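Local coordinates for protein putative NADPH:quinone reductase (Bacillus thuringiensis, PDB 3GMS) that probably reduces quinones with NADPH as a medium-chain dehydrogenase/reductase relative, although its activity and substrate remain unestablished, at residues Asp108-Pro112 with Pro277-Gln281; Leu7-Phe13 with Ile60-Pro66; Ile44-Leu49 with Ala313-Gln318. One frame throughout, in Å; residues are numbered along the deposited sequence.

Contact 1 (Asp108-Pro112 with Pro277-Gln281)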
loop_
_atom_site.group_PDB
_atom_site.type_symbol
_atom_site.label_atom_id
_atom_site.label_comp_id
_atom_site.label_asym_id
_atom_site.label_seq_id
_atom_site.Cartn_x
_atom_site.Cartn_y
_atom_site.Cartn_z
ATOM N N ASP A 108 -2.399 -20.463 -4.274
ATOM C CA ASP A 108 -3.099 -19.501 -5.149
ATOM C C ASP A 108 -2.545 -18.091 -5.110
ATOM O O ASP A 108 -2.640 -17.347 -6.077
ATOM C CB ASP A 108 -4.604 -19.437 -4.796
ATOM C CG ASP A 108 -5.342 -20.700 -5.182
ATOM O OD1 ASP A 108 -4.670 -21.657 -5.642
ATOM O OD2 ASP A 108 -6.578 -20.726 -5.016
ATOM N N PHE A 109 -1.978 -17.720 -3.978
ATOM C CA PHE A 109 -1.648 -16.313 -3.752
ATOM C C PHE A 109 -0.154 -16.090 -3.614
ATOM O O PHE A 109 0.285 -15.027 -3.170
ATOM C CB PHE A 109 -2.360 -15.811 -2.491
ATOM C CG PHE A 109 -3.836 -16.078 -2.510
ATOM C CD1 PHE A 109 -4.598 -15.742 -3.638
ATOM C CD2 PHE A 109 -4.456 -16.692 -1.420
ATOM C CE1 PHE A 109 -5.988 -16.011 -3.686
ATOM C CE2 PHE A 109 -5.839 -16.966 -1.470
ATOM C CZ PHE A 109 -6.586 -16.617 -2.603
ATOM N N VAL A 110 0.630 -17.114 -3.941
ATOM C CA VAL A 110 2.074 -16.982 -3.991
ATOM C C VAL A 110 2.496 -16.273 -5.291
ATOM O O VAL A 110 2.200 -16.734 -6.393
ATOM C CB VAL A 110 2.739 -18.386 -3.855
ATOM C CG1 VAL A 110 4.191 -18.288 -4.127
ATOM C CG2 VAL A 110 2.503 -18.965 -2.442
ATOM N N VAL A 111 3.168 -15.135 -5.178
ATOM C CA VAL A 111 3.611 -14.390 -6.355
ATOM C C VAL A 111 5.091 -14.626 -6.656
ATOM O O VAL A 111 5.960 -14.186 -5.899
ATOM C CB VAL A 111 3.392 -12.839 -6.163
ATOM C CG1 VAL A 111 3.823 -12.078 -7.383
ATOM C CG2 VAL A 111 1.916 -12.522 -5.782
ATOM N N PRO A 112 5.397 -15.292 -7.789
ATOM C CA PRO A 112 6.795 -15.519 -8.176
ATOM C C PRO A 112 7.495 -14.212 -8.475
ATOM O O PRO A 112 6.908 -13.357 -9.113
ATOM C CB PRO A 112 6.662 -16.324 -9.491
ATOM C CG PRO A 112 5.309 -16.971 -9.410
ATOM C CD PRO A 112 4.443 -15.898 -8.750
ATOM N N PRO A 277 -8.242 -15.561 -8.659
ATOM C CA PRO A 277 -6.813 -15.709 -8.428
ATOM C C PRO A 277 -6.018 -15.534 -9.722
ATOM O O PRO A 277 -4.918 -14.975 -9.718
ATOM C CB PRO A 277 -6.703 -17.146 -7.895
ATOM C CG PRO A 277 -8.001 -17.357 -7.191
ATOM C CD PRO A 277 -9.003 -16.679 -8.069
ATOM N N TYR A 278 -6.597 -15.975 -10.836
ATOM C CA TYR A 278 -5.955 -15.878 -12.123
ATOM C C TYR A 278 -5.718 -14.403 -12.447
ATOM O O TYR A 278 -4.599 -14.000 -12.811
ATOM C CB TYR A 278 -6.835 -16.529 -13.197
ATOM C CG TYR A 278 -6.250 -16.374 -14.576
ATOM C CD1 TYR A 278 -5.269 -17.267 -15.039
ATOM C CD2 TYR A 278 -6.651 -15.326 -15.412
ATOM C CE1 TYR A 278 -4.700 -17.112 -16.321
ATOM C CE2 TYR A 278 -6.082 -15.158 -16.688
ATOM C CZ TYR A 278 -5.108 -16.054 -17.129
ATOM O OH TYR A 278 -4.561 -15.896 -18.392
ATOM N N LYS A 279 -6.775 -13.602 -12.308
ATOM C CA LYS A 279 -6.664 -12.176 -12.590
ATOM C C LYS A 279 -5.692 -11.469 -11.619
ATOM O O LYS A 279 -4.953 -10.535 -12.003
ATOM C CB LYS A 279 -8.021 -11.486 -12.520
ATOM C CG LYS A 279 -7.867 -9.987 -12.756
ATOM C CD LYS A 279 -9.117 -9.235 -13.145
ATOM C CE LYS A 279 -8.737 -7.771 -13.269
ATOM N NZ LYS A 279 -9.746 -7.024 -14.012
ATOM N N TRP A 280 -5.772 -11.875 -10.354
ATOM C CA TRP A 280 -4.900 -11.319 -9.302
ATOM C C TRP A 280 -3.425 -11.598 -9.692
ATOM O O TRP A 280 -2.618 -10.689 -9.732
ATOM C CB TRP A 280 -5.310 -11.943 -7.970
ATOM C CG TRP A 280 -4.715 -11.320 -6.738
ATOM C CD1 TRP A 280 -5.189 -10.233 -6.047
ATOM C CD2 TRP A 280 -3.552 -11.763 -6.046
ATOM N NE1 TRP A 280 -4.367 -9.975 -4.966
ATOM C CE2 TRP A 280 -3.376 -10.914 -4.925
ATOM C CE3 TRP A 280 -2.663 -12.825 -6.233
ATOM C CZ2 TRP A 280 -2.306 -11.064 -4.020
ATOM C CZ3 TRP A 280 -1.599 -12.979 -5.332
ATOM C CH2 TRP A 280 -1.452 -12.108 -4.226
ATOM N N GLN A 281 -3.095 -12.848 -10.034
ATOM C CA GLN A 281 -1.735 -13.177 -10.506
ATOM C C GLN A 281 -1.321 -12.432 -11.774
ATOM O O GLN A 281 -0.199 -11.935 -11.856
ATOM C CB GLN A 281 -1.572 -14.678 -10.756
ATOM C CG GLN A 281 -1.647 -15.553 -9.544
ATOM C CD GLN A 281 -0.396 -15.489 -8.648
ATOM O OE1 GLN A 281 0.711 -15.115 -9.084
ATOM N NE2 GLN A 281 -0.568 -15.885 -7.414
#

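Contact 2 (Leu7-Phe13 with Ile60-Pro66)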
loop_
_atom_site.group_PDB
_atom_site.type_symbol
_atom_site.label_atom_id
_atom_site.label_comp_id
_atom_site.label_asym_id
_atom_site.label_seq_id
_atom_site.Cartn_x
_atom_site.Cartn_y
_atom_site.Cartn_z
ATOM N N LEU A 7 8.665 -15.045 15.674
ATOM C CA LEU A 7 7.511 -14.268 15.179
ATOM C C LEU A 7 7.326 -13.044 16.016
ATOM O O LEU A 7 7.679 -13.052 17.191
ATOM C CB LEU A 7 6.216 -15.069 15.245
ATOM C CG LEU A 7 5.619 -15.443 16.609
ATOM C CD1 LEU A 7 4.079 -15.450 16.589
ATOM C CD2 LEU A 7 6.119 -16.816 16.986
ATOM N N ILE A 8 6.773 -11.992 15.408
ATOM C CA ILE A 8 6.318 -10.831 16.162
ATOM C C ILE A 8 4.801 -10.959 16.313
ATOM O O ILE A 8 4.102 -11.201 15.330
ATOM C CB ILE A 8 6.634 -9.495 15.417
ATOM C CG1 ILE A 8 8.127 -9.389 15.078
ATOM C CG2 ILE A 8 6.157 -8.318 16.231
ATOM C CD1 ILE A 8 9.061 -9.577 16.267
ATOM N N GLN A 9 4.300 -10.787 17.538
ATOM C CA GLN A 9 2.901 -10.972 17.872
ATOM C C GLN A 9 2.459 -9.870 18.837
ATOM O O GLN A 9 3.303 -9.342 19.574
ATOM C CB GLN A 9 2.783 -12.338 18.582
ATOM C CG GLN A 9 1.428 -12.807 18.814
ATOM C CD GLN A 9 1.307 -14.316 18.666
ATOM O OE1 GLN A 9 0.707 -14.790 17.715
ATOM N NE2 GLN A 9 1.847 -15.068 19.619
ATOM N N PHE A 10 1.178 -9.503 18.801
ATOM C CA PHE A 10 0.551 -8.705 19.860
ATOM C C PHE A 10 -0.681 -9.431 20.347
ATOM O O PHE A 10 -1.412 -10.028 19.561
ATOM C CB PHE A 10 0.182 -7.275 19.433
ATOM C CG PHE A 10 -0.670 -7.193 18.174
ATOM C CD1 PHE A 10 -2.018 -6.892 18.257
ATOM C CD2 PHE A 10 -0.091 -7.371 16.910
ATOM C CE1 PHE A 10 -2.811 -6.809 17.101
ATOM C CE2 PHE A 10 -0.869 -7.297 15.750
ATOM C CZ PHE A 10 -2.221 -7.000 15.841
ATOM N N HIS A 11 -0.889 -9.363 21.653
ATOM C CA HIS A 11 -1.989 -10.089 22.315
ATOM C C HIS A 11 -3.126 -9.146 22.677
ATOM O O HIS A 11 -4.225 -9.602 22.960
ATOM C CB HIS A 11 -1.476 -10.820 23.556
ATOM C CG HIS A 11 -0.441 -11.851 23.259
ATOM N ND1 HIS A 11 -0.723 -13.199 23.201
ATOM C CD2 HIS A 11 0.882 -11.732 23.004
ATOM C CE1 HIS A 11 0.379 -13.863 22.906
ATOM N NE2 HIS A 11 1.370 -12.997 22.792
ATOM N N LYS A 12 -2.858 -7.842 22.637
ATOM C CA LYS A 12 -3.877 -6.829 22.819
ATOM C C LYS A 12 -3.638 -5.728 21.798
ATOM O O LYS A 12 -2.499 -5.548 21.320
ATOM C CB LYS A 12 -3.794 -6.205 24.238
ATOM C CG LYS A 12 -3.887 -7.190 25.381
ATOM C CD LYS A 12 -4.128 -6.370 26.660
ATOM C CE LYS A 12 -4.395 -7.269 27.861
ATOM N NZ LYS A 12 -3.156 -7.948 28.351
ATOM N N PHE A 13 -4.691 -4.993 21.458
ATOM C CA PHE A 13 -4.527 -3.806 20.640
ATOM C C PHE A 13 -3.948 -2.695 21.514
ATOM O O PHE A 13 -4.121 -2.706 22.741
ATOM C CB PHE A 13 -5.863 -3.357 20.029
ATOM C CG PHE A 13 -6.511 -4.381 19.123
ATOM C CD1 PHE A 13 -5.870 -4.834 17.961
ATOM C CD2 PHE A 13 -7.801 -4.858 19.414
ATOM C CE1 PHE A 13 -6.490 -5.775 17.112
ATOM C CE2 PHE A 13 -8.433 -5.798 18.572
ATOM C CZ PHE A 13 -7.776 -6.247 17.416
ATOM N N ILE A 60 -10.006 -8.417 13.307
ATOM C CA ILE A 60 -8.666 -8.967 13.563
ATOM C C ILE A 60 -8.681 -9.738 14.879
ATOM O O ILE A 60 -8.799 -9.116 15.925
ATOM C CB ILE A 60 -7.549 -7.868 13.653
ATOM C CG1 ILE A 60 -7.612 -6.859 12.479
ATOM C CG2 ILE A 60 -6.180 -8.523 13.776
ATOM C CD1 ILE A 60 -6.961 -7.331 11.142
ATOM N N PRO A 61 -8.558 -11.078 14.825
ATOM C CA PRO A 61 -8.489 -11.949 16.001
ATOM C C PRO A 61 -7.171 -11.722 16.705
ATOM O O PRO A 61 -6.166 -11.429 16.037
ATOM C CB PRO A 61 -8.455 -13.370 15.405
ATOM C CG PRO A 61 -8.866 -13.232 14.015
ATOM C CD PRO A 61 -8.465 -11.856 13.576
ATOM N N LEU A 62 -7.174 -11.854 18.030
ATOM C CA LEU A 62 -5.956 -11.775 18.838
ATOM C C LEU A 62 -5.619 -13.158 19.369
ATOM O O LEU A 62 -6.529 -13.933 19.659
ATOM C CB LEU A 62 -6.150 -10.803 20.002
ATOM C CG LEU A 62 -6.353 -9.342 19.597
ATOM C CD1 LEU A 62 -6.918 -8.548 20.769
ATOM C CD2 LEU A 62 -5.004 -8.772 19.113
ATOM N N PRO A 63 -4.323 -13.498 19.472
ATOM C CA PRO A 63 -3.213 -12.641 19.121
ATOM C C PRO A 63 -3.038 -12.609 17.601
ATOM O O PRO A 63 -3.582 -13.481 16.887
ATOM C CB PRO A 63 -2.027 -13.328 19.776
ATOM C CG PRO A 63 -2.371 -14.821 19.700
ATOM C CD PRO A 63 -3.884 -14.861 19.850
ATOM N N ASN A 64 -2.264 -11.640 17.112
ATOM C CA ASN A 64 -2.109 -11.532 15.668
ATOM C C ASN A 64 -0.665 -11.235 15.310
ATOM O O ASN A 64 0.050 -10.591 16.099
ATOM C CB ASN A 64 -3.016 -10.404 15.169
ATOM C CG ASN A 64 -2.815 -10.104 13.698
ATOM O OD1 ASN A 64 -2.130 -9.125 13.323
ATOM N ND2 ASN A 64 -3.364 -10.979 12.846
ATOM N N ILE A 65 -0.245 -11.690 14.127
ATOM C CA ILE A 65 1.115 -11.395 13.608
ATOM C C ILE A 65 0.989 -10.259 12.586
ATOM O O ILE A 65 0.267 -10.410 11.618
ATOM C CB ILE A 65 1.778 -12.625 12.971
ATOM C CG1 ILE A 65 1.924 -13.745 14.017
ATOM C CG2 ILE A 65 3.179 -12.273 12.450
ATOM C CD1 ILE A 65 2.221 -15.129 13.425
ATOM N N PRO A 66 1.649 -9.106 12.814
ATOM C CA PRO A 66 1.429 -8.050 11.815
ATOM C C PRO A 66 2.174 -8.270 10.475
ATOM O O PRO A 66 3.055 -9.126 10.376
ATOM C CB PRO A 66 2.034 -6.793 12.446
ATOM C CG PRO A 66 2.522 -7.163 13.778
ATOM C CD PRO A 66 2.468 -8.648 13.960
#

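Contact 3 (Ile44-Leu49 with Ala313-Gln318)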
loop_
_atom_site.group_PDB
_atom_site.type_symbol
_atom_site.label_atom_id
_atom_site.label_comp_id
_atom_site.label_asym_id
_atom_site.label_seq_id
_atom_site.Cartn_x
_atom_site.Cartn_y
_atom_site.Cartn_z
ATOM N N ILE A 44 7.963 -1.998 6.727
ATOM C CA ILE A 44 7.021 -1.557 7.732
ATOM C C ILE A 44 6.162 -0.478 7.086
ATOM O O ILE A 44 6.576 0.675 6.933
ATOM C CB ILE A 44 7.725 -1.039 8.998
ATOM C CG1 ILE A 44 8.497 -2.223 9.635
ATOM C CG2 ILE A 44 6.660 -0.440 9.984
ATOM C CD1 ILE A 44 9.395 -1.846 10.845
ATOM N N ASN A 45 4.976 -0.858 6.645
ATOM C CA ASN A 45 4.081 0.140 6.079
ATOM C C ASN A 45 3.228 0.774 7.185
ATOM O O ASN A 45 2.775 0.078 8.076
ATOM C CB ASN A 45 3.130 -0.499 5.051
ATOM C CG ASN A 45 3.866 -1.105 3.822
ATOM O OD1 ASN A 45 4.856 -0.559 3.352
ATOM N ND2 ASN A 45 3.336 -2.209 3.289
ATOM N N PRO A 46 2.960 2.100 7.103
ATOM C CA PRO A 46 1.939 2.671 7.997
ATOM C C PRO A 46 0.645 1.845 8.061
ATOM O O PRO A 46 0.033 1.731 9.141
ATOM C CB PRO A 46 1.718 4.095 7.418
ATOM C CG PRO A 46 3.066 4.477 6.881
ATOM C CD PRO A 46 3.501 3.114 6.187
ATOM N N SER A 47 0.235 1.211 6.963
ATOM C CA SER A 47 -0.965 0.378 6.972
ATOM C C SER A 47 -0.817 -0.963 7.720
ATOM O O SER A 47 -1.820 -1.600 8.089
ATOM C CB SER A 47 -1.454 0.101 5.525
ATOM O OG SER A 47 -0.414 -0.516 4.785
ATOM N N ASP A 48 0.414 -1.382 7.980
ATOM C CA ASP A 48 0.651 -2.566 8.833
ATOM C C ASP A 48 0.380 -2.197 10.301
ATOM O O ASP A 48 0.112 -3.075 11.123
ATOM C CB ASP A 48 2.102 -3.045 8.788
ATOM C CG ASP A 48 2.509 -3.583 7.452
ATOM O OD1 ASP A 48 1.721 -4.357 6.876
ATOM O OD2 ASP A 48 3.647 -3.292 7.011
ATOM N N LEU A 49 0.552 -0.927 10.647
ATOM C CA LEU A 49 0.375 -0.523 12.057
ATOM C C LEU A 49 -1.069 -0.298 12.501
ATOM O O LEU A 49 -1.404 -0.470 13.688
ATOM C CB LEU A 49 1.189 0.727 12.363
ATOM C CG LEU A 49 2.667 0.663 12.014
ATOM C CD1 LEU A 49 3.344 1.975 12.442
ATOM C CD2 LEU A 49 3.305 -0.553 12.663
ATOM N N ALA A 313 12.410 -0.126 15.147
ATOM C CA ALA A 313 12.035 0.147 13.758
ATOM C C ALA A 313 10.709 0.896 13.663
ATOM O O ALA A 313 10.559 1.856 12.907
ATOM C CB ALA A 313 12.006 -1.176 12.943
ATOM N N VAL A 314 9.737 0.453 14.451
ATOM C CA VAL A 314 8.427 1.064 14.419
ATOM C C VAL A 314 8.501 2.495 14.905
ATOM O O VAL A 314 7.898 3.368 14.291
ATOM C CB VAL A 314 7.350 0.189 15.148
ATOM C CG1 VAL A 314 6.059 0.966 15.299
ATOM C CG2 VAL A 314 7.102 -1.081 14.320
ATOM N N ASP A 315 9.305 2.745 15.947
ATOM C CA ASP A 315 9.503 4.106 16.440
ATOM C C ASP A 315 10.017 5.067 15.354
ATOM O O ASP A 315 9.572 6.217 15.259
ATOM C CB ASP A 315 10.430 4.080 17.656
ATOM C CG ASP A 315 10.788 5.470 18.143
ATOM O OD1 ASP A 315 9.897 6.154 18.703
ATOM O OD2 ASP A 315 11.957 5.874 17.952
ATOM N N VAL A 316 10.937 4.585 14.511
ATOM C CA VAL A 316 11.432 5.382 13.385
ATOM C C VAL A 316 10.282 5.703 12.424
ATOM O O VAL A 316 10.100 6.862 12.001
ATOM C CB VAL A 316 12.607 4.653 12.666
ATOM C CG1 VAL A 316 13.020 5.375 11.363
ATOM C CG2 VAL A 316 13.816 4.520 13.611
ATOM N N VAL A 317 9.484 4.691 12.095
ATOM C CA VAL A 317 8.351 4.875 11.170
ATOM C C VAL A 317 7.331 5.884 11.704
ATOM O O VAL A 317 6.826 6.700 10.955
ATOM C CB VAL A 317 7.671 3.534 10.820
ATOM C CG1 VAL A 317 6.451 3.759 9.929
ATOM C CG2 VAL A 317 8.677 2.651 10.100
ATOM N N GLN A 318 7.066 5.840 12.998
ATOM C CA GLN A 318 6.091 6.737 13.609
ATOM C C GLN A 318 6.629 8.131 13.928
ATOM O O GLN A 318 5.855 9.017 14.241
ATOM C CB GLN A 318 5.527 6.105 14.870
ATOM C CG GLN A 318 4.952 4.756 14.590
ATOM C CD GLN A 318 3.885 4.357 15.544
ATOM O OE1 GLN A 318 4.159 3.910 16.659
ATOM N NE2 GLN A 318 2.642 4.471 15.102
#

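Contact 1 (Asp108-Pro112 with Pro277-Gln281)
Helix 277-292 opens against short strand 110-112 and the residues leading into it, and it shows how a helix start can serve main-chain carbonyls through one side chain. Pro277 touches Phe109, its CG lying 4.3 Å from Phe109 CE1, and its O accepts the N of Gln281 at 2.8 Å. One turn on, Trp280 points its CA-CB bond toward the strand. The edge of Phe109 meets the face of its six-membered ring in a T-shaped stack, centroids 5.8 Å apart and planes at 78°, while Val111 CG2 lies 3.6 Å from Trp280 CZ3. Arg94 makes cation-pi contacts with both rings, and Trp280 NE1 bonds to Asn272. Gln281 folds back (chi1 and chi2 both m), so that its NE2 donates to Asp108 O at 2.9 Å and to Val110 O at 3.1 Å. The T-shaped pair, with Val111 and Pro277 beside it, makes the apolar part, while one amide, donating twice, links the helix's first turn to main chain on both sides of Phe109.

Contact 2 (Leu7-Phe13 with Ile60-Pro66)
An irregular loop can dock on a strand through just one β-bridge when side chains turn to cover the rest. Phe10 and Asn64 form that antiparallel hydrogen-bonded pair: Phe10 N donates to Asn64 O and Asn64 N to Phe10 O, each at 3.1 Å. Beyond it, Gln9 CA lies 3.4 Å from Asn64 O and Ile65 CA 3.5 Å from Ile8 O, both CA-H...O contacts; Ile8 O has no conventional partner. Phe10 adopts p, which brings the end of its side chain nearer the loop, CE1 3.6 Å from Leu62 CD2 and Pro66 CG at the ring edge, 3.9 Å from Phe10 CE2. Phe13, in m, likewise swings its ring nearer than its CA-CB bond suggests, so that Leu62 CD1 sits over its face, 4.1 Å from the centroid. Leu62 thereby reaches both rings. The cis peptide before Pro63 turns the chain there, and Pro63 CB rests over the His11 face in a CH-pi contact, 4.0 Å from the centroid. At the far end Leu7, also p, meets Ile65, CD1 to CD1 at 3.7 Å. Glu23 of strand 20-26 bonds both Gln9 NE2 and His11 NE2. Strand 4-10 thus pairs with strand 20-26 and, at Phe10, with the 60-66 loop, which leads into strand 71-77; main-chain bonds of Ile8 and Pro66 with Trp99 tie in a third piece of chain.

Contact 3 (Ile44-Leu49 with Ala313-Gln318)
Two backbones of different kind meet here at a distance. Segment 44-49 leaves strand 34-43 in extended form at Ile44 and Asn45, then tightens into a weakly bonded helical turn, with Asp48 N bonded to Asn45 O at 2.8 Å and Leu49 N to Pro46 O at 3.1 Å. The Asp48 carboxylate also closes the turn, its OD2 accepting Asn45 N at 2.8 Å. Segment 313-318 lies on helix 310-318, Val317 N bonding Ala313 O at 3.1 Å and Gln318 N bonding Val314 O at 2.9 Å. The CA atoms of Ile44 and Val314, the nearest aligned pair, stand 7.3 Å apart, leaving room for side chains between.

Ile44 and Leu49 fill that room, both directed toward the helix and both in the m,t conformation, which extends their tips. Ile44 CD1 packs tightly on Ala313 CB at 3.4 Å, where the small residue leaves space, and Ile44 CG2 touches Val317 CG2 at 3.7 Å. Leu49 CD1 approaches Val314 CG1 at 4.1 Å and the amide NE2 of Gln318 at 3.7 Å. Ile44 also bonds its backbone to Val327 of strand 326-330. The contact thus joins the turn after strand 34-43 of the GroES-like region to the C-terminal helix 310-318. With no hydrogen bond crossing between the segments, their cohesion rests on apolar side-chain packing of Ile44 and Leu49 against Ala313, Val314 and Val317, while Asn45 and Asp48 spend their polar groups on their own turn and on Glu69, Lys326 and Tyr68.

Overall arrangement
The three contacts illustrate how parts distant in sequence come together around the GroES-like region. Along the sequence contact 2 closes before contact 1 opens, contact 1 is nested within the loop closed by contact 3, and contacts 2 and 3 cross. Contacts 2 and 3 lie on the same side of the chain's centre, centres 15 Å apart, nearest atoms about 4 Å, and Trp99 neighbours both. Contact 1 lies about 26 and 27 Å from them, centre to centre, and opposite contact 3. Between strand 110-112 and helix 277-292 the chain makes the parallel Rossmann-type sheet; contacts 1 and 3 then join the returning C-terminal part to the GroES-like region, as is usual in medium-chain dehydrogenases.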